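PDB 3O75: fructose transport system repressor FruR from Pseudomonas putida, which probably regulates transcription as a sequence-specific DNA-binding repressor and activator, and holds fructose 1-phosphate in the sugar-binding region of its LacI-type chain. Local coordinates for residues 18-23 / 232-237; 123-128 / 137-142; 159-164 / 185-190. One frame throughout, in Å; residues are numbered along the deposited sequence.

Interaction 1 of 3, residues 18-23 / 232-237. With F1X (1-O-phosphono-beta-D-fructofuranose), chain C.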
loop_
_atom_site.group_PDB
_atom_site.type_symbol
_atom_site.label_atom_id
_atom_site.label_comp_id
_atom_site.label_asym_id
_atom_site.label_seq_id
_atom_site.Cartn_x
_atom_site.Cartn_y
_atom_site.Cartn_z
ATOM N N ALA A 18 3.066 0.393 4.511
ATOM C CA ALA A 18 2.631 -0.932 4.089
ATOM C C ALA A 18 3.858 -1.812 3.870
ATOM O O ALA A 18 3.864 -2.996 4.212
ATOM C CB ALA A 18 1.825 -0.832 2.811
ATOM N N ARG A 19 4.895 -1.212 3.297
ATOM C CA ARG A 19 6.152 -1.893 3.011
ATOM C C ARG A 19 6.859 -2.338 4.287
ATOM O O ARG A 19 7.298 -3.481 4.409
ATOM C CB ARG A 19 7.066 -0.949 2.238
ATOM C CG ARG A 19 7.578 -1.510 0.940
ATOM C CD ARG A 19 8.890 -2.222 1.132
ATOM N NE ARG A 19 9.811 -1.860 0.064
ATOM C CZ ARG A 19 9.836 -2.445 -1.127
ATOM N NH1 ARG A 19 8.994 -3.432 -1.407
ATOM N NH2 ARG A 19 10.708 -2.044 -2.040
ATOM N N ILE A 20 6.976 -1.423 5.238
ATOM C CA ILE A 20 7.622 -1.745 6.498
ATOM C C ILE A 20 6.842 -2.828 7.231
ATOM O O ILE A 20 7.423 -3.784 7.741
ATOM C CB ILE A 20 7.772 -0.500 7.385
ATOM C CG1 ILE A 20 8.771 0.474 6.751
ATOM C CG2 ILE A 20 8.217 -0.892 8.791
ATOM C CD1 ILE A 20 8.852 1.817 7.447
ATOM N N ALA A 21 5.522 -2.678 7.266
ATOM C CA ALA A 21 4.659 -3.632 7.950
ATOM C C ALA A 21 4.818 -5.040 7.389
ATOM O O ALA A 21 4.878 -6.010 8.141
ATOM C CB ALA A 21 3.207 -3.186 7.864
ATOM N N LYS A 22 4.873 -5.145 6.065
ATOM C CA LYS A 22 5.043 -6.428 5.394
ATOM C C LYS A 22 6.414 -7.017 5.699
ATOM O O LYS A 22 6.543 -8.201 5.997
ATOM C CB LYS A 22 4.864 -6.269 3.884
ATOM C CG LYS A 22 5.099 -7.540 3.090
ATOM C CD LYS A 22 4.477 -7.430 1.704
ATOM C CE LYS A 22 4.555 -8.742 0.940
ATOM N NZ LYS A 22 4.000 -8.630 -0.438
ATOM N N GLN A 23 7.439 -6.177 5.624
ATOM C CA GLN A 23 8.794 -6.599 5.945
ATOM C C GLN A 23 8.832 -7.093 7.380
ATOM O O GLN A 23 9.345 -8.175 7.664
ATOM C CB GLN A 23 9.760 -5.430 5.779
ATOM C CG GLN A 23 10.963 -5.737 4.923
ATOM C CD GLN A 23 10.649 -5.720 3.446
ATOM O OE1 GLN A 23 11.426 -5.205 2.641
ATOM N NE2 GLN A 23 9.504 -6.274 3.079
ATOM N N GLN A 232 13.566 5.162 1.305
ATOM C CA GLN A 232 13.893 4.497 2.559
ATOM C C GLN A 232 14.462 3.121 2.272
ATOM O O GLN A 232 14.155 2.515 1.249
ATOM C CB GLN A 232 12.644 4.302 3.416
ATOM C CG GLN A 232 12.002 5.554 3.966
ATOM C CD GLN A 232 10.835 5.223 4.881
ATOM O OE1 GLN A 232 10.982 4.464 5.840
ATOM N NE2 GLN A 232 9.670 5.786 4.584
ATOM N N GLN A 233 15.276 2.619 3.191
ATOM C CA GLN A 233 15.647 1.213 3.180
ATOM C C GLN A 233 14.654 0.460 4.065
ATOM O O GLN A 233 14.967 0.094 5.197
ATOM C CB GLN A 233 17.083 1.027 3.674
ATOM C CG GLN A 233 18.106 1.835 2.880
ATOM C CD GLN A 233 19.538 1.427 3.169
ATOM O OE1 GLN A 233 19.895 0.254 3.056
ATOM N NE2 GLN A 233 20.368 2.395 3.537
ATOM N N HIS A 234 13.448 0.250 3.540
ATOM C CA HIS A 234 12.354 -0.325 4.317
ATOM C C HIS A 234 12.760 -1.634 4.969
ATOM O O HIS A 234 12.469 -1.863 6.144
ATOM C CB HIS A 234 11.128 -0.567 3.436
ATOM C CG HIS A 234 10.647 0.652 2.713
ATOM N ND1 HIS A 234 11.149 1.033 1.487
ATOM C CD2 HIS A 234 9.707 1.569 3.038
ATOM C CE1 HIS A 234 10.539 2.137 1.090
ATOM N NE2 HIS A 234 9.662 2.482 2.012
ATOM N N GLY A 235 13.430 -2.492 4.201
ATOM C CA GLY A 235 13.855 -3.790 4.696
ATOM C C GLY A 235 14.866 -3.704 5.825
ATOM O O GLY A 235 14.786 -4.449 6.805
ATOM N N GLN A 236 15.823 -2.795 5.695
ATOM C CA GLN A 236 16.818 -2.607 6.742
ATOM C C GLN A 236 16.180 -2.018 7.999
ATOM O O GLN A 236 16.489 -2.424 9.120
ATOM C CB GLN A 236 17.962 -1.722 6.250
ATOM C CG GLN A 236 19.069 -1.528 7.275
ATOM C CD GLN A 236 19.578 -2.846 7.838
ATOM O OE1 GLN A 236 20.071 -3.702 7.100
ATOM N NE2 GLN A 236 19.461 -3.014 9.151
ATOM N N ILE A 237 15.276 -1.065 7.805
ATOM C CA ILE A 237 14.568 -0.460 8.923
ATOM C C ILE A 237 13.791 -1.518 9.711
ATOM O O ILE A 237 13.886 -1.582 10.937
ATOM C CB ILE A 237 13.622 0.665 8.447
ATOM C CG1 ILE A 237 14.438 1.866 7.960
ATOM C CG2 ILE A 237 12.681 1.083 9.566
ATOM C CD1 ILE A 237 13.603 3.004 7.413
HETATM C C1 F1X C . 7.140 7.865 4.274
HETATM O O1 F1X C . 6.943 8.131 2.894
HETATM P P1 F1X C . 8.228 8.236 1.932
HETATM C C2 F1X C . 6.956 9.155 5.054
HETATM O O2 F1X C . 7.574 10.243 4.352
HETATM C C3 F1X C . 7.561 9.026 6.444
HETATM O O3 F1X C . 8.969 9.246 6.439
HETATM C C4 F1X C . 6.793 10.083 7.198
HETATM O O4 F1X C . 6.847 9.936 8.619
HETATM C C5 F1X C . 5.414 9.771 6.651
HETATM O O5 F1X C . 5.578 9.469 5.260
HETATM C C6 F1X C . 4.463 10.913 6.912
HETATM O O6 F1X C . 3.900 10.620 8.184
HETATM O O1P F1X C . 9.052 9.350 2.522
HETATM O O2P F1X C . 8.874 6.880 2.029
HETATM O O3P F1X C . 7.639 8.566 0.584
#

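Interaction 2 of 3, residues 123-128 / 137-142. With F1X (1-O-phosphono-beta-D-fructofuranose), chain C.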
loop_
_atom_site.group_PDB
_atom_site.type_symbol
_atom_site.label_atom_id
_atom_site.label_comp_id
_atom_site.label_asym_id
_atom_site.label_seq_id
_atom_site.Cartn_x
_atom_site.Cartn_y
_atom_site.Cartn_z
ATOM N N ILE A 123 12.744 27.964 -6.017
ATOM C CA ILE A 123 12.642 26.596 -5.526
ATOM C C ILE A 123 11.714 26.558 -4.316
ATOM O O ILE A 123 11.681 27.504 -3.527
ATOM C CB ILE A 123 14.035 26.019 -5.170
ATOM C CG1 ILE A 123 13.948 24.517 -4.887
ATOM C CG2 ILE A 123 14.663 26.775 -4.003
ATOM C CD1 ILE A 123 15.279 23.903 -4.505
ATOM N N ALA A 124 10.953 25.475 -4.176
ATOM C CA ALA A 124 9.953 25.389 -3.114
ATOM C C ALA A 124 10.034 24.100 -2.313
ATOM O O ALA A 124 10.516 23.074 -2.799
ATOM C CB ALA A 124 8.548 25.558 -3.682
ATOM N N LEU A 125 9.555 24.171 -1.075
ATOM C CA LEU A 125 9.397 22.991 -0.242
ATOM C C LEU A 125 7.911 22.723 -0.055
ATOM O O LEU A 125 7.141 23.640 0.240
ATOM C CB LEU A 125 10.056 23.202 1.123
ATOM C CG LEU A 125 9.935 22.040 2.112
ATOM C CD1 LEU A 125 10.782 20.858 1.656
ATOM C CD2 LEU A 125 10.332 22.469 3.515
ATOM N N ILE A 126 7.506 21.470 -0.236
ATOM C CA ILE A 126 6.148 21.069 0.101
ATOM C C ILE A 126 6.167 19.922 1.105
ATOM O O ILE A 126 6.601 18.811 0.792
ATOM C CB ILE A 126 5.329 20.681 -1.144
ATOM C CG1 ILE A 126 4.922 21.939 -1.918
ATOM C CG2 ILE A 126 4.091 19.884 -0.745
ATOM C CD1 ILE A 126 3.960 21.677 -3.061
ATOM N N GLY A 127 5.703 20.212 2.316
ATOM C CA GLY A 127 5.663 19.235 3.387
ATOM C C GLY A 127 4.339 19.267 4.125
ATOM O O GLY A 127 3.361 19.840 3.644
ATOM N N ALA A 128 4.303 18.647 5.299
ATOM C CA ALA A 128 3.087 18.582 6.092
ATOM C C ALA A 128 3.431 18.328 7.554
ATOM O O ALA A 128 4.540 17.898 7.871
ATOM C CB ALA A 128 2.167 17.483 5.559
ATOM N N ALA A 137 13.083 18.165 10.827
ATOM C CA ALA A 137 14.384 17.772 10.293
ATOM C C ALA A 137 14.449 17.976 8.780
ATOM O O ALA A 137 15.462 18.428 8.249
ATOM C CB ALA A 137 14.694 16.321 10.650
ATOM N N ARG A 138 13.358 17.656 8.091
ATOM C CA ARG A 138 13.314 17.784 6.638
ATOM C C ARG A 138 13.264 19.235 6.173
ATOM O O ARG A 138 13.888 19.593 5.176
ATOM C CB ARG A 138 12.151 16.977 6.060
ATOM C CG ARG A 138 12.367 15.484 6.198
ATOM C CD ARG A 138 11.139 14.667 5.823
ATOM N NE ARG A 138 11.241 13.318 6.371
ATOM C CZ ARG A 138 10.394 12.326 6.115
ATOM N NH1 ARG A 138 9.360 12.518 5.305
ATOM N NH2 ARG A 138 10.589 11.139 6.675
ATOM N N ALA A 139 12.527 20.072 6.892
ATOM C CA ALA A 139 12.526 21.498 6.599
ATOM C C ALA A 139 13.906 22.091 6.880
ATOM O O ALA A 139 14.373 22.973 6.164
ATOM C CB ALA A 139 11.467 22.209 7.424
ATOM N N GLY A 140 14.550 21.596 7.933
ATOM C CA GLY A 140 15.872 22.062 8.312
ATOM C C GLY A 140 16.940 21.767 7.273
ATOM O O GLY A 140 17.718 22.650 6.908
ATOM N N GLY A 141 16.987 20.526 6.800
ATOM C CA GLY A 141 17.976 20.147 5.807
ATOM C C GLY A 141 17.815 20.953 4.531
ATOM O O GLY A 141 18.793 21.324 3.887
ATOM N N PHE A 142 16.564 21.216 4.172
ATOM C CA PHE A 142 16.228 22.027 3.014
ATOM C C PHE A 142 16.731 23.453 3.196
ATOM O O PHE A 142 17.323 24.036 2.287
ATOM C CB PHE A 142 14.714 22.035 2.834
ATOM C CG PHE A 142 14.229 22.952 1.750
ATOM C CD1 PHE A 142 14.092 22.498 0.444
ATOM C CD2 PHE A 142 13.882 24.263 2.040
ATOM C CE1 PHE A 142 13.633 23.343 -0.555
ATOM C CE2 PHE A 142 13.419 25.113 1.051
ATOM C CZ PHE A 142 13.295 24.655 -0.250
HETATM C C1 F1X C . 7.140 7.865 4.274
HETATM O O1 F1X C . 6.943 8.131 2.894
HETATM P P1 F1X C . 8.228 8.236 1.932
HETATM C C2 F1X C . 6.956 9.155 5.054
HETATM O O2 F1X C . 7.574 10.243 4.352
HETATM C C3 F1X C . 7.561 9.026 6.444
HETATM O O3 F1X C . 8.969 9.246 6.439
HETATM C C4 F1X C . 6.793 10.083 7.198
HETATM O O4 F1X C . 6.847 9.936 8.619
HETATM C C5 F1X C . 5.414 9.771 6.651
HETATM O O5 F1X C . 5.578 9.469 5.260
HETATM C C6 F1X C . 4.463 10.913 6.912
HETATM O O6 F1X C . 3.900 10.620 8.184
HETATM O O1P F1X C . 9.052 9.350 2.522
HETATM O O2P F1X C . 8.874 6.880 2.029
HETATM O O3P F1X C . 7.639 8.566 0.584
#

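Interaction 3 of 3, residues 159-164 / 185-190. With F1X (1-O-phosphono-beta-D-fructofuranose), chain C.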
loop_
_atom_site.group_PDB
_atom_site.type_symbol
_atom_site.label_atom_id
_atom_site.label_comp_id
_atom_site.label_asym_id
_atom_site.label_seq_id
_atom_site.Cartn_x
_atom_site.Cartn_y
_atom_site.Cartn_z
ATOM N N GLU A 159 -1.607 20.269 6.464
ATOM C CA GLU A 159 -2.253 19.669 7.615
ATOM C C GLU A 159 -2.034 18.155 7.673
ATOM O O GLU A 159 -2.189 17.542 8.728
ATOM C CB GLU A 159 -3.754 19.978 7.574
ATOM C CG GLU A 159 -4.492 19.343 6.387
ATOM C CD GLU A 159 -4.390 20.145 5.098
ATOM O OE1 GLU A 159 -4.135 21.366 5.165
ATOM O OE2 GLU A 159 -4.580 19.550 4.015
ATOM N N ALA A 160 -1.669 17.550 6.546
ATOM C CA ALA A 160 -1.576 16.090 6.484
ATOM C C ALA A 160 -0.696 15.574 5.350
ATOM O O ALA A 160 -0.643 16.171 4.271
ATOM C CB ALA A 160 -2.982 15.476 6.374
ATOM N N PHE A 161 -0.014 14.458 5.602
ATOM C CA PHE A 161 0.729 13.760 4.561
ATOM C C PHE A 161 -0.237 12.993 3.672
ATOM O O PHE A 161 -0.437 11.790 3.849
ATOM C CB PHE A 161 1.741 12.786 5.170
ATOM C CG PHE A 161 2.894 13.458 5.871
ATOM C CD1 PHE A 161 2.916 13.573 7.251
ATOM C CD2 PHE A 161 3.960 13.961 5.149
ATOM C CE1 PHE A 161 3.977 14.181 7.896
ATOM C CE2 PHE A 161 5.027 14.572 5.788
ATOM C CZ PHE A 161 5.032 14.683 7.167
ATOM N N SER A 162 -0.836 13.694 2.714
ATOM C CA SER A 162 -1.826 13.088 1.836
ATOM C C SER A 162 -1.729 13.642 0.426
ATOM O O SER A 162 -1.264 14.768 0.215
ATOM C CB SER A 162 -3.239 13.312 2.376
ATOM O OG SER A 162 -3.508 14.695 2.539
ATOM N N ARG A 163 -2.173 12.833 -0.528
ATOM C CA ARG A 163 -2.222 13.205 -1.932
ATOM C C ARG A 163 -3.072 14.453 -2.144
ATOM O O ARG A 163 -2.707 15.341 -2.912
ATOM C CB ARG A 163 -2.790 12.035 -2.734
ATOM C CG ARG A 163 -3.064 12.311 -4.198
ATOM C CD ARG A 163 -3.578 11.047 -4.870
ATOM N NE ARG A 163 -3.798 11.228 -6.300
ATOM C CZ ARG A 163 -3.989 10.231 -7.160
ATOM N NH1 ARG A 163 -3.977 8.973 -6.734
ATOM N NH2 ARG A 163 -4.181 10.490 -8.446
ATOM N N GLU A 164 -4.205 14.523 -1.456
ATOM C CA GLU A 164 -5.102 15.661 -1.599
ATOM C C GLU A 164 -4.447 16.932 -1.064
ATOM O O GLU A 164 -4.564 18.002 -1.659
ATOM C CB GLU A 164 -6.429 15.393 -0.885
ATOM C CG GLU A 164 -6.638 16.220 0.369
ATOM C CD GLU A 164 -7.707 15.643 1.278
ATOM O OE1 GLU A 164 -8.892 16.017 1.127
ATOM O OE2 GLU A 164 -7.354 14.813 2.143
ATOM N N VAL A 185 10.820 20.439 -3.899
ATOM C CA VAL A 185 11.111 19.280 -3.057
ATOM C C VAL A 185 9.874 18.872 -2.257
ATOM O O VAL A 185 9.301 19.689 -1.531
ATOM C CB VAL A 185 12.256 19.568 -2.054
ATOM C CG1 VAL A 185 12.455 18.384 -1.128
ATOM C CG2 VAL A 185 13.561 19.911 -2.784
ATOM N N THR A 186 9.462 17.613 -2.385
ATOM C CA THR A 186 8.375 17.080 -1.569
ATOM C C THR A 186 8.934 16.148 -0.493
ATOM O O THR A 186 9.857 15.373 -0.751
ATOM C CB THR A 186 7.303 16.346 -2.420
ATOM O OG1 THR A 186 7.928 15.371 -3.260
ATOM C CG2 THR A 186 6.548 17.329 -3.293
ATOM N N THR A 187 8.375 16.238 0.711
ATOM C CA THR A 187 8.888 15.506 1.871
ATOM C C THR A 187 8.288 14.111 2.054
ATOM O O THR A 187 8.525 13.460 3.073
ATOM C CB THR A 187 8.673 16.294 3.175
ATOM O OG1 THR A 187 7.268 16.452 3.408
ATOM C CG2 THR A 187 9.324 17.660 3.087
ATOM N N SER A 188 7.510 13.661 1.076
ATOM C CA SER A 188 6.936 12.317 1.098
ATOM C C SER A 188 6.365 12.046 -0.282
ATOM O O SER A 188 5.856 12.966 -0.924
ATOM C CB SER A 188 5.833 12.222 2.153
ATOM O OG SER A 188 5.164 10.975 2.086
ATOM N N TYR A 189 6.452 10.806 -0.759
ATOM C CA TYR A 189 5.973 10.535 -2.112
ATOM C C TYR A 189 4.480 10.811 -2.221
ATOM O O TYR A 189 3.992 11.279 -3.253
ATOM C CB TYR A 189 6.261 9.108 -2.575
ATOM C CG TYR A 189 5.830 8.913 -4.013
ATOM C CD1 TYR A 189 6.628 9.361 -5.057
ATOM C CD2 TYR A 189 4.606 8.331 -4.326
ATOM C CE1 TYR A 189 6.240 9.215 -6.368
ATOM C CE2 TYR A 189 4.204 8.175 -5.650
ATOM C CZ TYR A 189 5.031 8.621 -6.666
ATOM O OH TYR A 189 4.662 8.483 -7.986
ATOM N N VAL A 190 3.765 10.524 -1.141
ATOM C CA VAL A 190 2.327 10.723 -1.098
ATOM C C VAL A 190 1.956 12.166 -1.447
ATOM O O VAL A 190 0.950 12.409 -2.112
ATOM C CB VAL A 190 1.758 10.336 0.278
ATOM C CG1 VAL A 190 0.460 11.057 0.538
ATOM C CG2 VAL A 190 1.565 8.829 0.360
HETATM C C1 F1X C . 7.140 7.865 4.274
HETATM O O1 F1X C . 6.943 8.131 2.894
HETATM P P1 F1X C . 8.228 8.236 1.932
HETATM C C2 F1X C . 6.956 9.155 5.054
HETATM O O2 F1X C . 7.574 10.243 4.352
HETATM C C3 F1X C . 7.561 9.026 6.444
HETATM O O3 F1X C . 8.969 9.246 6.439
HETATM C C4 F1X C . 6.793 10.083 7.198
HETATM O O4 F1X C . 6.847 9.936 8.619
HETATM C C5 F1X C . 5.414 9.771 6.651
HETATM O O5 F1X C . 5.578 9.469 5.260
HETATM C C6 F1X C . 4.463 10.913 6.912
HETATM O O6 F1X C . 3.900 10.620 8.184
HETATM O O1P F1X C . 9.052 9.350 2.522
HETATM O O2P F1X C . 8.874 6.880 2.029
HETATM O O3P F1X C . 7.639 8.566 0.584
#

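Interaction 1 of 3, residues 18-23 / 232-237
Arg19 runs over one face of the His234 imidazole while Gln232, two residues earlier in the chain, covers the opposite face. The arginine chain lies roughly perpendicular to the histidine: Arg19 CB lies 4.1 Å from the centroid of the His234 ring, an off-centre CH-pi contact, whereas Gln232 CB stands 3.7 Å above the middle of that ring. Bends at chi2 (-91°) and chi3 swing the end of Arg19 past the histidine, with the guanidinium turned 75° from the ring plane and NH1 in a salt bridge to Glu13 of the second subunit. Ile20 arrives at the ring edge, in plane, its CG1 being 4.0 Å from His234 CD2. In the LacI-type periplasmic-binding-protein fold, this joins helix 15-30 to the start of helix 234-251, a late return of the chain to the N-terminal lobe. The return also delivers Gln232, extended beyond CG, to the ligand: its NE2 donates to F1X O2P over 2.9 Å at 152°. His234 NE2 is hydrogen-bonded to Ser16, itself a ligand contact. Farther along, Gln23 OE1 sits 3.5 Å from Gly235 CA, where a side chain would be tight.

Interaction 2 of 3, residues 123-128 / 137-142
Leu125 and Phe142 make the dense centre of this contact. The two side chains run antiparallel alongside one another, which sets Leu125 CB squarely over the phenyl ring, 3.8 Å from the Phe142 ring centroid and 9° off its normal, a CH-pi contact over the face. With CG of Leu125 anti to the backbone N (chi1 179°), the branch continues across the same ring and on to the helix: CD1 packs against the ring's rim, and Leu125 CD2 comes to 3.9 Å from Ala139 CA. Ile123 adds an oblique touch, its CD1 lying 4.3 Å from Phe142 CE1. The touching side chains are all apolar, and the Ala124 carbonyl approaches the ring obliquely.

The other end is much looser. Ala139, partly exposed, marks the margin of the packing. Beyond it Arg138 starts out toward the strand but reaches on to the sugar without touching the strand: its chain, extended from CG to NE, makes two nearly straight hydrogen bonds, Arg138 NH1 to F1X O2 at 3.0 Å and NH2 to O3, the latter so short that its exact length is doubtful. Asp104 forms a salt bridge with NH2 and so braces the guanidinium.

Strand 122-128 and helix 133-145 open a beta-alpha-beta unit completed by strand 152-158; the axes of 123-128 and 137-142 approach to 9.8 Å and run antiparallel, at 170°. Helix 104-116 packs on Phe142 through Ser108 and Ala112, and strand 183-186 flanks the strand within the sheet.

Interaction 3 of 3, residues 159-164 / 185-190
Phe161 lays its ring beside the turn at Thr187 and Ser188 and turns one face to the bound sugar. Its CG is anti to the carbonyl carbon (chi1 -69°), and that rotation brings the edge of the ring to Thr187, with Phe161 CE2 3.8 Å from Thr187 OG1, while the face meets the exocyclic C6 carbon of the ligand in a tight approach, Phe161 CD1 being 3.1 Å from F1X C6. Ser188 CB approaches the same ring obliquely. Replacing the phenylalanine by an alanine is likely to strip the sugar's C6 of this flat cover and open a gap beside Thr187 and Ser188.

Val190 fills the other half of the contact. Its CG1, roughly anti to the backbone N (chi1 156°), is wedged against the backbone at Phe161 and Ser162, and the 3.3 Å between Val190 CG1 and Ser162 CA is a squeezed approach. Next to it the backbones meet in a CA-H...O contact, Arg163 CA to Val190 O at 3.3 Å. Beyond CB, Arg163 stays extended and leads off to a salt bridge with Asp197.

Ser162 precedes helix 163-177 as N-cap, its OG bonded to Cys165 N. Ser188 holds the N-cap position of helix 189-200, and the next backbone amide, Tyr189 N, donates to F1X O3P over 2.9 Å at 171°. A phosphate at the amino end of a helix, where the helix dipole would probably stabilise its charge, is a common anion site; here, with Phe161 on the sugar, it forms part of the C-terminal lobe's side of the cleft.

Interactions 2 and 3 follow each other along the chain, and both are nested inside the long loop closed by interaction 1. The centres of interactions 2 and 3 are about 11 Å apart and the two touch, because strands 122-128 and 183-186 are neighbours in one sheet. Interaction 1 stands off from them, its centre about 23 Å from that of interaction 2 and about 19 Å from that of interaction 3, in the N-terminal lobe. The bound fructose 1-phosphate spans the separation, contacted by all three. The cleft is thus lined from both lobes, consistent with a LacI-type regulator in which an effector influences how the lobes are set against each other.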